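Local structure of putative hydrolase (Burkholderia cenocepacia, 4X00) at residues A[14-26]-A[89-101]. The protein probably hydrolyses ester bonds, as a putative aryl esterase of the alpha/beta hydrolase fold. Residues are numbered along the deposited sequence; the frame is centred on the assembly and turned at random.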
ATOM      1  N   TYR A  14      -9.541 -12.560  10.693  1.00 16.36           N
ATOM      2  CA  TYR A  14      -9.536 -12.237  12.118  1.00 16.27           C
ATOM      3  C   TYR A  14      -9.265 -10.758  12.317  1.00 15.54           C
ATOM      4  O   TYR A  14      -9.245  -9.993  11.362  1.00 16.00           O
ATOM      5  CB  TYR A  14      -8.522 -13.099  12.881  1.00 17.58           C
ATOM      6  CG  TYR A  14      -7.123 -13.065  12.331  1.00 17.77           C
ATOM      7  CD1 TYR A  14      -6.719 -13.965  11.349  1.00 18.50           C
ATOM      8  CD2 TYR A  14      -6.195 -12.161  12.815  1.00 17.94           C
ATOM      9  CE1 TYR A  14      -5.435 -13.939  10.856  1.00 18.92           C
ATOM     10  CE2 TYR A  14      -4.918 -12.130  12.333  1.00 18.09           C
ATOM     11  CZ  TYR A  14      -4.540 -13.025  11.351  1.00 18.71           C
ATOM     12  OH  TYR A  14      -3.265 -12.996  10.863  1.00 20.43           O
ATOM     13  N   THR A  15      -9.092 -10.326  13.554  1.00 16.02           N
ATOM     14  CA  THR A  15      -8.887  -8.916  13.784  1.00 16.11           C
ATOM     15  C   THR A  15      -7.668  -8.720  14.678  1.00 15.88           C
ATOM     16  O   THR A  15      -7.256  -9.646  15.414  1.00 17.95           O
ATOM     17  CB  THR A  15     -10.118  -8.255  14.419  1.00 17.17           C
ATOM     18  OG1 THR A  15     -10.399  -8.879  15.667  1.00 17.72           O
ATOM     19  CG2 THR A  15     -11.344  -8.411  13.521  1.00 18.19           C
ATOM     20  N   VAL A  16      -7.113  -7.508  14.609  1.00 14.20           N
ATOM     21  CA  VAL A  16      -5.974  -7.087  15.428  1.00 14.18           C
ATOM     22  C   VAL A  16      -6.272  -5.693  15.981  1.00 13.73           C
ATOM     23  O   VAL A  16      -6.630  -4.788  15.222  1.00 13.11           O
ATOM     24  CB  VAL A  16      -4.667  -7.065  14.600  1.00 14.38           C
ATOM     25  CG1 VAL A  16      -3.530  -6.394  15.400  1.00 15.06           C
ATOM     26  CG2 VAL A  16      -4.270  -8.477  14.187  1.00 15.46           C
ATOM     27  N   THR A  17      -6.152  -5.514  17.294  1.00 13.81           N
ATOM     28  CA  THR A  17      -6.333  -4.189  17.867  1.00 14.48           C
ATOM     29  C   THR A  17      -5.050  -3.369  17.832  1.00 14.89           C
ATOM     30  O   THR A  17      -4.021  -3.810  18.326  1.00 16.04           O
ATOM     31  CB  THR A  17      -6.823  -4.292  19.309  1.00 15.63           C
ATOM     32  OG1 THR A  17      -7.998  -5.108  19.339  1.00 17.88           O
ATOM     33  CG2 THR A  17      -7.136  -2.914  19.878  1.00 15.96           C
ATOM     34  N   ALA A  18      -5.108  -2.175  17.258  1.00 14.99           N
ATOM     35  CA  ALA A  18      -3.951  -1.278  17.220  1.00 15.42           C
ATOM     36  C   ALA A  18      -3.766  -0.545  18.555  1.00 16.20           C
ATOM     37  O   ALA A  18      -4.667  -0.536  19.398  1.00 15.43           O
ATOM     38  CB  ALA A  18      -4.116  -0.270  16.069  1.00 16.86           C
ATOM     39  N   PRO A  19      -2.607   0.098  18.759  1.00 17.58           N
ATOM     40  CA  PRO A  19      -2.381   0.694  20.095  1.00 18.64           C
ATOM     41  C   PRO A  19      -3.335   1.838  20.479  1.00 17.94           C
ATOM     42  O   PRO A  19      -3.473   2.129  21.672  1.00 19.40           O
ATOM     43  CB  PRO A  19      -0.939   1.203  20.009  1.00 19.62           C
ATOM     44  CG  PRO A  19      -0.318   0.420  18.900  1.00 19.92           C
ATOM     45  CD  PRO A  19      -1.390   0.085  17.927  1.00 18.94           C
ATOM     46  N   ASP A  20      -3.984   2.468  19.502  1.00 17.83           N
ATOM     47  CA  ASP A  20      -4.946   3.516  19.816  1.00 17.02           C
ATOM     48  C   ASP A  20      -6.369   2.967  19.888  1.00 17.12           C
ATOM     49  O   ASP A  20      -7.334   3.732  20.009  1.00 17.93           O
ATOM     50  CB  ASP A  20      -4.844   4.711  18.828  1.00 16.82           C
ATOM     51  CG  ASP A  20      -5.259   4.377  17.413  1.00 17.69           C
ATOM     52  OD1 ASP A  20      -5.251   3.185  17.065  1.00 18.27           O
ATOM     53  OD2 ASP A  20      -5.589   5.321  16.645  1.00 17.65           O
ATOM     54  N   GLY A  21      -6.499   1.641  19.830  1.00 16.64           N
ATOM     55  CA  GLY A  21      -7.785   0.991  20.020  1.00 15.67           C
ATOM     56  C   GLY A  21      -8.527   0.693  18.727  1.00 15.51           C
ATOM     57  O   GLY A  21      -9.579   0.058  18.780  1.00 16.89           O
ATOM     58  N   VAL A  22      -8.018   1.148  17.576  1.00 14.41           N
ATOM     59  CA  VAL A  22      -8.674   0.883  16.296  1.00 14.41           C
ATOM     60  C   VAL A  22      -8.526  -0.606  15.968  1.00 14.28           C
ATOM     61  O   VAL A  22      -7.441  -1.164  16.109  1.00 15.18           O
ATOM     62  CB  VAL A  22      -8.065   1.770  15.191  1.00 15.30           C
ATOM     63  CG1 VAL A  22      -8.504   1.345  13.797  1.00 16.12           C
ATOM     64  CG2 VAL A  22      -8.487   3.210  15.437  1.00 16.67           C
ATOM     65  N   VAL A  23      -9.610  -1.250  15.567  1.00 12.82           N
ATOM     66  CA  VAL A  23      -9.577  -2.675  15.233  1.00 13.24           C
ATOM     67  C   VAL A  23      -9.379  -2.870  13.727  1.00 12.37           C
ATOM     68  O   VAL A  23     -10.128  -2.315  12.923  1.00 13.46           O
ATOM     69  CB  VAL A  23     -10.883  -3.383  15.700  1.00 15.21           C
ATOM     70  CG1 VAL A  23     -10.896  -4.812  15.222  1.00 16.68           C
ATOM     71  CG2 VAL A  23     -10.974  -3.360  17.213  1.00 15.97           C
ATOM     72  N   LEU A  24      -8.347  -3.608  13.368  1.00 11.06           N
ATOM     73  CA  LEU A  24      -7.997  -3.863  11.978  1.00 10.57           C
ATOM     74  C   LEU A  24      -8.507  -5.205  11.542  1.00 10.29           C
ATOM     75  O   LEU A  24      -8.350  -6.187  12.262  1.00 11.32           O
ATOM     76  CB  LEU A  24      -6.486  -3.816  11.823  1.00 11.77           C
ATOM     77  CG  LEU A  24      -5.872  -2.508  12.314  1.00 13.38           C
ATOM     78  CD1 LEU A  24      -4.364  -2.672  12.519  1.00 16.03           C
ATOM     79  CD2 LEU A  24      -6.232  -1.342  11.385  1.00 13.97           C
ATOM     80  N   ALA A  25      -9.108  -5.240  10.357  1.00 10.07           N
ATOM     81  CA  ALA A  25      -9.563  -6.486   9.742  1.00  9.49           C
ATOM     82  C   ALA A  25      -8.393  -7.107   8.989  1.00  9.22           C
ATOM     83  O   ALA A  25      -7.849  -6.482   8.084  1.00  9.59           O
ATOM     84  CB  ALA A  25     -10.723  -6.212   8.801  1.00  9.20           C
ATOM     85  N   VAL A  26      -8.008  -8.318   9.383  1.00  9.70           N
ATOM     86  CA  VAL A  26      -6.835  -9.005   8.861  1.00 10.35           C
ATOM     87  C   VAL A  26      -7.240 -10.325   8.208  1.00 11.06           C
ATOM     88  O   VAL A  26      -8.191 -11.000   8.644  1.00 11.72           O
ATOM     89  CB  VAL A  26      -5.825  -9.268   9.991  1.00 11.15           C
ATOM     90  CG1 VAL A  26      -4.572  -9.900   9.447  1.00 12.10           C
ATOM     91  CG2 VAL A  26      -5.509  -7.959  10.721  1.00 12.35           C
ATOM     92  N   ARG A  89       0.377   6.715  13.485  1.00 14.58           N
ATOM     93  CA  ARG A  89      -0.744   5.831  13.814  1.00 14.37           C
ATOM     94  C   ARG A  89      -0.829   4.681  12.821  1.00 12.74           C
ATOM     95  O   ARG A  89      -1.118   3.536  13.196  1.00 12.75           O
ATOM     96  CB  ARG A  89      -2.095   6.554  13.795  1.00 16.06           C
ATOM     97  CG  ARG A  89      -2.285   7.627  14.773  1.00 18.95           C
ATOM     98  CD  ARG A  89      -2.389   7.049  16.159  1.00 22.09           C
ATOM     99  NE  ARG A  89      -2.461   8.181  17.036  1.00 25.20           N
ATOM    100  CZ  ARG A  89      -3.589   8.728  17.479  1.00 27.23           C
ATOM    101  NH1 ARG A  89      -4.776   8.189  17.200  1.00 26.82           N
ATOM    102  NH2 ARG A  89      -3.515   9.792  18.252  1.00 30.30           N
ATOM    103  N   TRP A  90      -0.584   4.985  11.551  1.00 12.57           N
ATOM    104  CA  TRP A  90      -0.666   3.951  10.523  1.00 11.86           C
ATOM    105  C   TRP A  90       0.521   2.991  10.647  1.00 11.58           C
ATOM    106  O   TRP A  90       0.391   1.791  10.413  1.00 11.91           O
ATOM    107  CB  TRP A  90      -0.667   4.559   9.124  1.00 12.06           C
ATOM    108  CG  TRP A  90      -1.694   5.656   8.855  1.00 11.08           C
ATOM    109  CD1 TRP A  90      -1.733   6.899   9.403  1.00 11.83           C
ATOM    110  CD2 TRP A  90      -2.774   5.604   7.918  1.00 10.95           C
ATOM    111  NE1 TRP A  90      -2.775   7.625   8.878  1.00 10.86           N
ATOM    112  CE2 TRP A  90      -3.431   6.850   7.960  1.00 10.93           C
ATOM    113  CE3 TRP A  90      -3.248   4.622   7.042  1.00 11.54           C
ATOM    114  CZ2 TRP A  90      -4.549   7.132   7.167  1.00 11.54           C
ATOM    115  CZ3 TRP A  90      -4.342   4.905   6.254  1.00 11.18           C
ATOM    116  CH2 TRP A  90      -4.973   6.147   6.305  1.00 11.34           C
ATOM    117  N   ALA A  91       1.692   3.534  10.952  1.00 11.87           N
ATOM    118  CA  ALA A  91       2.838   2.689  11.223  1.00 12.14           C
ATOM    119  C   ALA A  91       2.591   1.774  12.411  1.00 11.74           C
ATOM    120  O   ALA A  91       3.016   0.605  12.394  1.00 12.30           O
ATOM    121  CB  ALA A  91       4.099   3.535  11.454  1.00 13.17           C
ATOM    122  N   ASP A  92       1.931   2.295  13.448  1.00 11.91           N
ATOM    123  CA  ASP A  92       1.614   1.461  14.613  1.00 12.34           C
ATOM    124  C   ASP A  92       0.595   0.375  14.285  1.00 11.47           C
ATOM    125  O   ASP A  92       0.653  -0.709  14.874  1.00 13.09           O
ATOM    126  CB  ASP A  92       1.103   2.311  15.778  1.00 13.88           C
ATOM    127  CG  ASP A  92       2.183   3.179  16.406  1.00 16.41           C
ATOM    128  OD1 ASP A  92       3.399   3.007  16.138  1.00 17.41           O
ATOM    129  OD2 ASP A  92       1.805   4.048  17.207  1.00 18.95           O
ATOM    130  N   ASP A  93      -0.325   0.643  13.355  1.00 11.25           N
ATOM    131  CA  ASP A  93      -1.242  -0.399  12.901  1.00 11.60           C
ATOM    132  C   ASP A  93      -0.436  -1.555  12.301  1.00 11.47           C
ATOM    133  O   ASP A  93      -0.684  -2.722  12.612  1.00 11.95           O
ATOM    134  CB  ASP A  93      -2.225   0.109  11.816  1.00 11.65           C
ATOM    135  CG  ASP A  93      -3.205   1.171  12.309  1.00 12.46           C
ATOM    136  OD1 ASP A  93      -3.417   1.291  13.515  1.00 12.64           O
ATOM    137  OD2 ASP A  93      -3.788   1.854  11.440  1.00 12.08           O
ATOM    138  N   LEU A  94       0.500  -1.223  11.408  1.00 11.20           N
ATOM    139  CA  LEU A  94       1.341  -2.228  10.782  1.00 10.93           C
ATOM    140  C   LEU A  94       2.163  -2.977  11.849  1.00 11.75           C
ATOM    141  O   LEU A  94       2.232  -4.214  11.824  1.00 13.03           O
ATOM    142  CB  LEU A  94       2.248  -1.584   9.751  1.00 12.08           C
ATOM    143  CG  LEU A  94       3.249  -2.543   9.109  1.00 12.26           C
ATOM    144  CD1 LEU A  94       2.550  -3.731   8.415  1.00 12.32           C
ATOM    145  CD2 LEU A  94       4.090  -1.750   8.138  1.00 12.80           C
ATOM    146  N   ALA A  95       2.739  -2.251  12.810  1.00 11.36           N
ATOM    147  CA  ALA A  95       3.521  -2.906  13.851  1.00 12.30           C
ATOM    148  C   ALA A  95       2.656  -3.879  14.654  1.00 12.80           C
ATOM    149  O   ALA A  95       3.115  -4.949  15.051  1.00 13.52           O
ATOM    150  CB  ALA A  95       4.153  -1.875  14.771  1.00 13.11           C
ATOM    151  N   ALA A  96       1.398  -3.504  14.896  1.00 13.13           N
ATOM    152  CA  ALA A  96       0.511  -4.357  15.664  1.00 14.83           C
ATOM    153  C   ALA A  96       0.210  -5.650  14.911  1.00 16.07           C
ATOM    154  O   ALA A  96       0.137  -6.727  15.511  1.00 17.08           O
ATOM    155  CB  ALA A  96      -0.774  -3.614  15.995  1.00 15.19           C
ATOM    156  N   ILE A  97       0.011  -5.549  13.602  1.00 15.72           N
ATOM    157  CA  ILE A  97      -0.180  -6.757  12.800  1.00 16.29           C
ATOM    158  C   ILE A  97       1.075  -7.631  12.768  1.00 16.53           C
ATOM    159  O   ILE A  97       0.966  -8.839  12.941  1.00 17.21           O
ATOM    160  CB  ILE A  97      -0.640  -6.367  11.426  1.00 17.10           C
ATOM    161  CG1 ILE A  97      -2.105  -5.918  11.607  1.00 18.43           C
ATOM    162  CG2 ILE A  97      -0.495  -7.510  10.390  1.00 18.01           C
ATOM    163  CD1 ILE A  97      -2.664  -5.226  10.489  1.00 19.49           C
ATOM    164  N   ILE A  98       2.260  -7.040  12.597  1.00 15.50           N
ATOM    165  CA  ILE A  98       3.503  -7.820  12.653  1.00 16.06           C
ATOM    166  C   ILE A  98       3.601  -8.561  13.979  1.00 18.12           C
ATOM    167  O   ILE A  98       3.945  -9.744  14.025  1.00 18.91           O
ATOM    168  CB  ILE A  98       4.731  -6.912  12.445  1.00 15.30           C
ATOM    169  CG1 ILE A  98       4.713  -6.384  11.002  1.00 15.49           C
ATOM    170  CG2 ILE A  98       6.033  -7.668  12.750  1.00 16.32           C
ATOM    171  CD1 ILE A  98       5.716  -5.292  10.707  1.00 15.92           C
ATOM    172  N   GLU A  99       3.251  -7.888  15.066  1.00 19.09           N
ATOM    173  CA  GLU A  99       3.333  -8.530  16.383  1.00 23.22           C
ATOM    174  C   GLU A  99       2.279  -9.618  16.588  1.00 23.36           C
ATOM    175  O   GLU A  99       2.591 -10.726  17.052  1.00 23.18           O
ATOM    176  CB  GLU A  99       3.218  -7.485  17.489  1.00 27.76           C
ATOM    177  CG  GLU A  99       4.478  -6.660  17.608  1.00 33.42           C
ATOM    178  CD  GLU A  99       4.436  -5.636  18.731  1.00 38.91           C
ATOM    179  OE1 GLU A  99       3.889  -5.942  19.824  1.00 41.47           O
ATOM    180  OE2 GLU A  99       4.963  -4.517  18.513  1.00 40.48           O
ATOM    181  N   SER A 100       1.034  -9.310  16.243  1.00 23.87           N
ATOM    182  CA  SER A 100      -0.069 -10.208  16.561  1.00 25.88           C
ATOM    183  C   SER A 100       0.030 -11.506  15.778  1.00 26.81           C
ATOM    184  O   SER A 100      -0.296 -12.583  16.283  1.00 27.99           O
ATOM    185  CB  SER A 100      -1.405  -9.522  16.287  1.00 27.61           C
ATOM    186  OG  SER A 100      -2.471 -10.305  16.801  1.00 30.24           O
ATOM    187  N   THR A 101       0.482 -11.399  14.537  1.00 26.50           N
ATOM    188  CA  THR A 101       0.629 -12.564  13.683  1.00 26.52           C
ATOM    189  C   THR A 101       1.892 -13.351  14.021  1.00 26.77           C
ATOM    190  O   THR A 101       2.088 -14.464  13.541  1.00 26.67           O
ATOM    191  CB  THR A 101       0.670 -12.149  12.211  1.00 26.13           C
ATOM    192  OG1 THR A 101       1.792 -11.284  12.005  1.00 26.01           O
ATOM    193  CG2 THR A 101      -0.613 -11.415  11.830  1.00 26.32           C
TER
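Leu24, Val26 and Val16 of the N-terminal beta hairpin pack on Ile97 of helix 87-100, at the edge of the central sheet of an alpha/beta hydrolase fold. Strands 12-17 and 23-30 are the first two of that sheet, and the axes of strand 14-17 and helix 89-100 come within 8.2 Å. The tight side is aliphatic. Leu24 CD1 lies 3.7 Å from Ile97 CD1, and Val26 reaches the same methyl tip to tip through CG2. Ile97 owes this reach to its extended outer bond (chi2 167°), which carries CD1 to Leu24 and Val26; its side chain also touches Tyr67 of strand 63-67. Beta-branched Val16 and Val26 suit extended strands, and Leu24 has the length to reach Ile97, whereas Ala96 suits the helix face: its single methyl lets strand 14-17 come close, with Val16 CG1 4.0 Å from Ala96 CB. Val16 CG2 rests on Ser100, nearer the surface.

Ala18 and Asp93 stay buried, the small Ala18 side chain allowing their CA atoms to approach to 5.2 Å. Asp93 CB is covered by Leu24, while its carboxylate is bound by Arg70. That arginine also pairs with Asp20 OD1, and its charge probably eases the proximity of the two acids, whose OD1 atoms are 4.4 Å apart. At the other end, Tyr14 OH meets Thr101 CG2 at 3.2 Å, the methyl lying near the ring plane; the hydroxyl is also hydrogen-bonded to Glu28.

The contact is more open at Pro19, Asp20, Asp92 and Arg89. Ala18 to Gly21 form a type I beta turn; Pro19, whose ring fits the turn's second position, lies over Asp92 CB. On the solvent side, Arg89 bends at chi2 (-70°) to bring its guanidinium to Asp20. The two flat groups stand 76° apart, which rules out a paired, coplanar bridge: one nitrogen, Arg89 NH1, meets Asp20 OD2 from the anti side of the carboxylate at 3.0 Å.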